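Local coordinates for Serine/threonine-protein acetyltransferase HopZ1a (Pseudomonas syringae pv. syringae, PDB 5KLP) that acetylates serine, threonine and lysine residues of host proteins using acetyl-CoA, with inositol hexakisphosphate as cofactor, and so impairs the host microtubule network and immunity, at residues A136-V148 with V170-A183. The protein carries 10 engineered substitutions. Numbering follows the deposited sequence.
Sequences APTIIITEPAVIV and VPLSQVAIIETQAA. Engineered in segment 170-183: Ala-183 (natural residue Gln).
Ile-139 to Glu-143 run beside Val-175 to Glu-179 as parallel strands, and the pairing illustrates how a beta-alpha-beta unit carries a catalytic residue to the end of a strand. Six main-chain bonds zip the strands together, from Ile-139 N to Gln-174 O at 3.1 Å through Thr-180 N to Glu-143 O at 2.8 Å. Past the strands the loops are tied by a separate hydrogen bond, from N of the engineered Ala-183 to Pro-144 O at 2.9 Å, the donor lying well off the carbonyl plane.

The carboxylate of Glu-179 provides the main polar side-chain link. With CG anti to the backbone N (chi1 171°) and an extended chain, it reaches the loop after the first strand. There its OE1 accepts a nearly straight bond from Ile-147 N at 2.7 Å, met on the anti side and somewhat out of the carboxylate plane. Thr-230 also bonds OE1 and Gln-181 NE2 bonds OE2, so both oxygens of this buried group are engaged and its rotation is restrained. Glu-143, which forms the catalytic triad with His-123 and Cys-189 as in clan CA cysteine proteases, turns its own carboxylate away: OE1 receives Ala-145 N at 2.9 Å, while OE2 meets His-158 and Gln-154.

Apolar contacts occupy both faces. Ile-140 CG2 presses on the CD1 end of Ile-178 at 3.5 Å; on the face bearing Ile-141, the CG1-CD1 arm of Ile-147 lies against Ile-177 CG2, with CD1 3.7 Å from it.

Helix 153-167 completes the crossover between the two strands. Strand 125-130 flanks 138-143 antiparallel, strand 248-251 borders 175-179, and Ile-140 packs on helix 204-215. At the C-terminal end, Pro-144 and Ala-183 touch Tyr-192 of helix 189-202, which begins with Cys-189.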
loop_
_atom_site.group_PDB
_atom_site.type_symbol
_atom_site.label_atom_id
_atom_site.label_comp_id
_atom_site.label_asym_id
_atom_site.label_seq_id
_atom_site.Cartn_x
_atom_site.Cartn_y
_atom_site.Cartn_z
ATOM N N ALA A 136 -19.730 -0.044 14.724
ATOM C CA ALA A 136 -19.721 -0.716 13.423
ATOM C C ALA A 136 -18.799 -0.027 12.408
ATOM O O ALA A 136 -19.273 0.675 11.514
ATOM C CB ALA A 136 -21.123 -0.783 12.879
ATOM N N PRO A 137 -17.478 -0.229 12.534
ATOM C CA PRO A 137 -16.532 0.441 11.628
ATOM C C PRO A 137 -16.589 -0.090 10.204
ATOM O O PRO A 137 -17.114 -1.178 9.970
ATOM C CB PRO A 137 -15.163 0.128 12.251
ATOM C CG PRO A 137 -15.465 -0.390 13.622
ATOM C CD PRO A 137 -16.780 -1.080 13.505
ATOM N N THR A 138 -16.054 0.677 9.263
ATOM C CA THR A 138 -15.865 0.204 7.899
ATOM C C THR A 138 -14.371 0.194 7.645
ATOM O O THR A 138 -13.643 1.017 8.201
ATOM C CB THR A 138 -16.588 1.069 6.858
ATOM O OG1 THR A 138 -16.160 2.428 6.994
ATOM C CG2 THR A 138 -18.113 0.993 7.047
ATOM N N ILE A 139 -13.914 -0.770 6.850
ATOM C CA ILE A 139 -12.486 -1.025 6.697
ATOM C C ILE A 139 -12.162 -1.352 5.249
ATOM O O ILE A 139 -12.757 -2.237 4.651
ATOM C CB ILE A 139 -11.998 -2.183 7.607
ATOM C CG1 ILE A 139 -12.266 -1.867 9.084
ATOM C CG2 ILE A 139 -10.506 -2.450 7.398
ATOM C CD1 ILE A 139 -12.049 -3.039 10.025
ATOM N N ILE A 140 -11.229 -0.601 4.692
ATOM C CA ILE A 140 -10.717 -0.843 3.352
ATOM C C ILE A 140 -9.282 -1.321 3.468
ATOM O O ILE A 140 -8.423 -0.575 3.902
ATOM C CB ILE A 140 -10.741 0.424 2.511
ATOM C CG1 ILE A 140 -12.170 0.946 2.371
ATOM C CG2 ILE A 140 -10.094 0.182 1.138
ATOM C CD1 ILE A 140 -12.210 2.342 1.817
ATOM N N ILE A 141 -9.022 -2.558 3.090
ATOM C CA ILE A 141 -7.655 -3.061 3.095
ATOM C C ILE A 141 -7.099 -3.010 1.691
ATOM O O ILE A 141 -7.653 -3.627 0.777
ATOM C CB ILE A 141 -7.589 -4.490 3.626
ATOM C CG1 ILE A 141 -8.064 -4.541 5.080
ATOM C CG2 ILE A 141 -6.160 -5.054 3.496
ATOM C CD1 ILE A 141 -8.348 -5.941 5.562
ATOM N N THR A 142 -6.025 -2.258 1.496
ATOM C CA THR A 142 -5.400 -2.194 0.171
ATOM C C THR A 142 -4.248 -3.182 0.133
ATOM O O THR A 142 -3.283 -3.078 0.907
ATOM C CB THR A 142 -4.870 -0.785 -0.176
ATOM O OG1 THR A 142 -3.880 -0.410 0.794
ATOM C CG2 THR A 142 -5.985 0.244 -0.162
ATOM N N GLU A 143 -4.384 -4.148 -0.764
ATOM C CA GLU A 143 -3.392 -5.184 -1.018
ATOM C C GLU A 143 -2.569 -4.760 -2.231
ATOM O O GLU A 143 -3.072 -4.780 -3.350
ATOM C CB GLU A 143 -4.094 -6.528 -1.286
ATOM C CG GLU A 143 -3.193 -7.627 -1.848
ATOM C CD GLU A 143 -2.031 -7.956 -0.919
ATOM O OE1 GLU A 143 -0.897 -7.481 -1.185
ATOM O OE2 GLU A 143 -2.267 -8.695 0.075
ATOM N N PRO A 144 -1.313 -4.344 -2.018
ATOM C CA PRO A 144 -0.477 -3.877 -3.131
ATOM C C PRO A 144 -0.046 -4.986 -4.084
ATOM O O PRO A 144 0.349 -4.699 -5.216
ATOM C CB PRO A 144 0.749 -3.280 -2.423
ATOM C CG PRO A 144 0.303 -3.021 -1.039
ATOM C CD PRO A 144 -0.652 -4.134 -0.720
ATOM N N ALA A 145 -0.070 -6.233 -3.632
ATOM C CA ALA A 145 0.304 -7.337 -4.525
ATOM C C ALA A 145 -0.956 -8.101 -4.933
ATOM O O ALA A 145 -1.804 -7.552 -5.643
ATOM C CB ALA A 145 1.337 -8.257 -3.867
ATOM N N VAL A 146 -1.116 -9.340 -4.466
ATOM C CA VAL A 146 -2.298 -10.124 -4.829
ATOM C C VAL A 146 -2.955 -10.723 -3.594
ATOM O O VAL A 146 -2.284 -11.012 -2.598
ATOM C CB VAL A 146 -1.953 -11.257 -5.818
ATOM C CG1 VAL A 146 -1.531 -10.678 -7.163
ATOM C CG2 VAL A 146 -0.857 -12.174 -5.252
ATOM N N ILE A 147 -4.271 -10.892 -3.652
ATOM C CA ILE A 147 -5.010 -11.447 -2.529
ATOM C C ILE A 147 -4.676 -12.918 -2.299
ATOM O O ILE A 147 -4.476 -13.357 -1.161
ATOM C CB ILE A 147 -6.534 -11.291 -2.728
ATOM C CG1 ILE A 147 -6.926 -9.818 -2.575
ATOM C CG2 ILE A 147 -7.298 -12.147 -1.719
ATOM C CD1 ILE A 147 -8.383 -9.517 -2.957
ATOM N N VAL A 148 -4.585 -13.679 -3.382
ATOM C CA VAL A 148 -4.522 -15.130 -3.246
ATOM C C VAL A 148 -3.112 -15.650 -3.015
ATOM O O VAL A 148 -2.861 -16.325 -2.016
ATOM C CB VAL A 148 -5.136 -15.819 -4.477
ATOM C CG1 VAL A 148 -4.832 -17.307 -4.462
ATOM C CG2 VAL A 148 -6.646 -15.549 -4.513
ATOM N N VAL A 170 -17.037 -7.210 13.997
ATOM C CA VAL A 170 -17.113 -6.420 12.769
ATOM C C VAL A 170 -17.800 -7.213 11.673
ATOM O O VAL A 170 -17.304 -8.268 11.282
ATOM C CB VAL A 170 -15.716 -5.998 12.267
ATOM C CG1 VAL A 170 -15.831 -5.200 10.971
ATOM C CG2 VAL A 170 -14.969 -5.213 13.344
ATOM N N PRO A 171 -18.956 -6.724 11.179
ATOM C CA PRO A 171 -19.591 -7.421 10.052
ATOM C C PRO A 171 -18.707 -7.337 8.810
ATOM O O PRO A 171 -18.283 -6.246 8.425
ATOM C CB PRO A 171 -20.912 -6.665 9.850
ATOM C CG PRO A 171 -20.690 -5.324 10.466
ATOM C CD PRO A 171 -19.700 -5.516 11.584
ATOM N N LEU A 172 -18.414 -8.481 8.204
ATOM C CA LEU A 172 -17.497 -8.508 7.069
ATOM C C LEU A 172 -18.109 -7.816 5.857
ATOM O O LEU A 172 -17.410 -7.519 4.891
ATOM C CB LEU A 172 -17.103 -9.946 6.706
ATOM C CG LEU A 172 -16.272 -10.708 7.743
ATOM C CD1 LEU A 172 -15.637 -11.952 7.112
ATOM C CD2 LEU A 172 -15.217 -9.814 8.394
ATOM N N SER A 173 -19.418 -7.570 5.894
ATOM C CA SER A 173 -20.053 -6.849 4.796
ATOM C C SER A 173 -19.625 -5.383 4.805
ATOM O O SER A 173 -19.926 -4.636 3.879
ATOM C CB SER A 173 -21.577 -6.959 4.882
ATOM O OG SER A 173 -22.049 -6.356 6.069
ATOM N N GLN A 174 -18.926 -4.972 5.863
ATOM C CA GLN A 174 -18.412 -3.614 5.941
ATOM C C GLN A 174 -16.904 -3.597 5.704
ATOM O O GLN A 174 -16.231 -2.597 5.967
ATOM C CB GLN A 174 -18.779 -2.983 7.293
ATOM C CG GLN A 174 -20.299 -3.000 7.529
ATOM C CD GLN A 174 -20.759 -2.136 8.697
ATOM O OE1 GLN A 174 -19.959 -1.473 9.363
ATOM N NE2 GLN A 174 -22.057 -2.138 8.942
ATOM N N VAL A 175 -16.380 -4.709 5.194
ATOM C CA VAL A 175 -14.945 -4.822 4.927
ATOM C C VAL A 175 -14.681 -5.099 3.452
ATOM O O VAL A 175 -15.362 -5.931 2.843
ATOM C CB VAL A 175 -14.308 -5.943 5.785
ATOM C CG1 VAL A 175 -12.803 -6.029 5.551
ATOM C CG2 VAL A 175 -14.596 -5.690 7.259
ATOM N N ALA A 176 -13.686 -4.405 2.893
ATOM C CA ALA A 176 -13.262 -4.621 1.516
ATOM C C ALA A 176 -11.759 -4.846 1.417
ATOM O O ALA A 176 -10.962 -4.181 2.088
ATOM C CB ALA A 176 -13.660 -3.424 0.635
ATOM N N ILE A 177 -11.370 -5.782 0.564
ATOM C CA ILE A 177 -9.966 -5.948 0.252
ATOM C C ILE A 177 -9.779 -5.555 -1.199
ATOM O O ILE A 177 -10.344 -6.172 -2.104
ATOM C CB ILE A 177 -9.478 -7.383 0.485
ATOM C CG1 ILE A 177 -9.712 -7.786 1.940
ATOM C CG2 ILE A 177 -8.010 -7.482 0.136
ATOM C CD1 ILE A 177 -9.323 -9.213 2.265
ATOM N N ILE A 178 -8.995 -4.512 -1.414
ATOM C CA ILE A 178 -8.761 -4.004 -2.750
ATOM C C ILE A 178 -7.379 -4.428 -3.231
ATOM O O ILE A 178 -6.347 -4.074 -2.655
ATOM C CB ILE A 178 -8.910 -2.487 -2.797
ATOM C CG1 ILE A 178 -10.354 -2.120 -2.428
ATOM C CG2 ILE A 178 -8.553 -1.951 -4.190
ATOM C CD1 ILE A 178 -10.585 -0.645 -2.268
ATOM N N GLU A 179 -7.379 -5.229 -4.287
ATOM C CA GLU A 179 -6.148 -5.794 -4.817
ATOM C C GLU A 179 -5.614 -4.903 -5.934
ATOM O O GLU A 179 -6.254 -4.783 -6.963
ATOM C CB GLU A 179 -6.407 -7.212 -5.329
ATOM C CG GLU A 179 -5.255 -7.833 -6.106
ATOM C CD GLU A 179 -5.606 -9.202 -6.668
ATOM O OE1 GLU A 179 -5.680 -10.156 -5.865
ATOM O OE2 GLU A 179 -5.828 -9.319 -7.908
ATOM N N THR A 180 -4.445 -4.289 -5.761
ATOM C CA THR A 180 -3.983 -3.385 -6.818
ATOM C C THR A 180 -3.032 -4.052 -7.826
ATOM O O THR A 180 -3.022 -3.674 -8.993
ATOM C CB THR A 180 -3.274 -2.130 -6.238
ATOM O OG1 THR A 180 -1.987 -2.492 -5.723
ATOM C CG2 THR A 180 -4.094 -1.498 -5.114
ATOM N N GLN A 181 -2.281 -5.066 -7.391
ATOM C CA GLN A 181 -1.228 -5.706 -8.216
ATOM C C GLN A 181 -0.145 -4.732 -8.661
ATOM O O GLN A 181 0.511 -4.947 -9.691
ATOM C CB GLN A 181 -1.828 -6.389 -9.472
ATOM C CG GLN A 181 -2.981 -7.362 -9.162
ATOM C CD GLN A 181 -3.495 -8.098 -10.399
ATOM O OE1 GLN A 181 -2.869 -8.070 -11.469
ATOM N NE2 GLN A 181 -4.642 -8.767 -10.254
ATOM N N ALA A 182 0.055 -3.655 -7.904
ATOM C CA ALA A 182 1.092 -2.705 -8.280
ATOM C C ALA A 182 2.489 -3.285 -7.991
ATOM O O ALA A 182 3.428 -3.045 -8.743
ATOM C CB ALA A 182 0.889 -1.365 -7.553
ATOM N N ALA A 183 2.613 -4.053 -6.911
ATOM C CA ALA A 183 3.906 -4.615 -6.499
ATOM C C ALA A 183 4.204 -5.892 -7.268
ATOM O O ALA A 183 3.371 -6.800 -7.310
ATOM C CB ALA A 183 3.919 -4.899 -5.006
#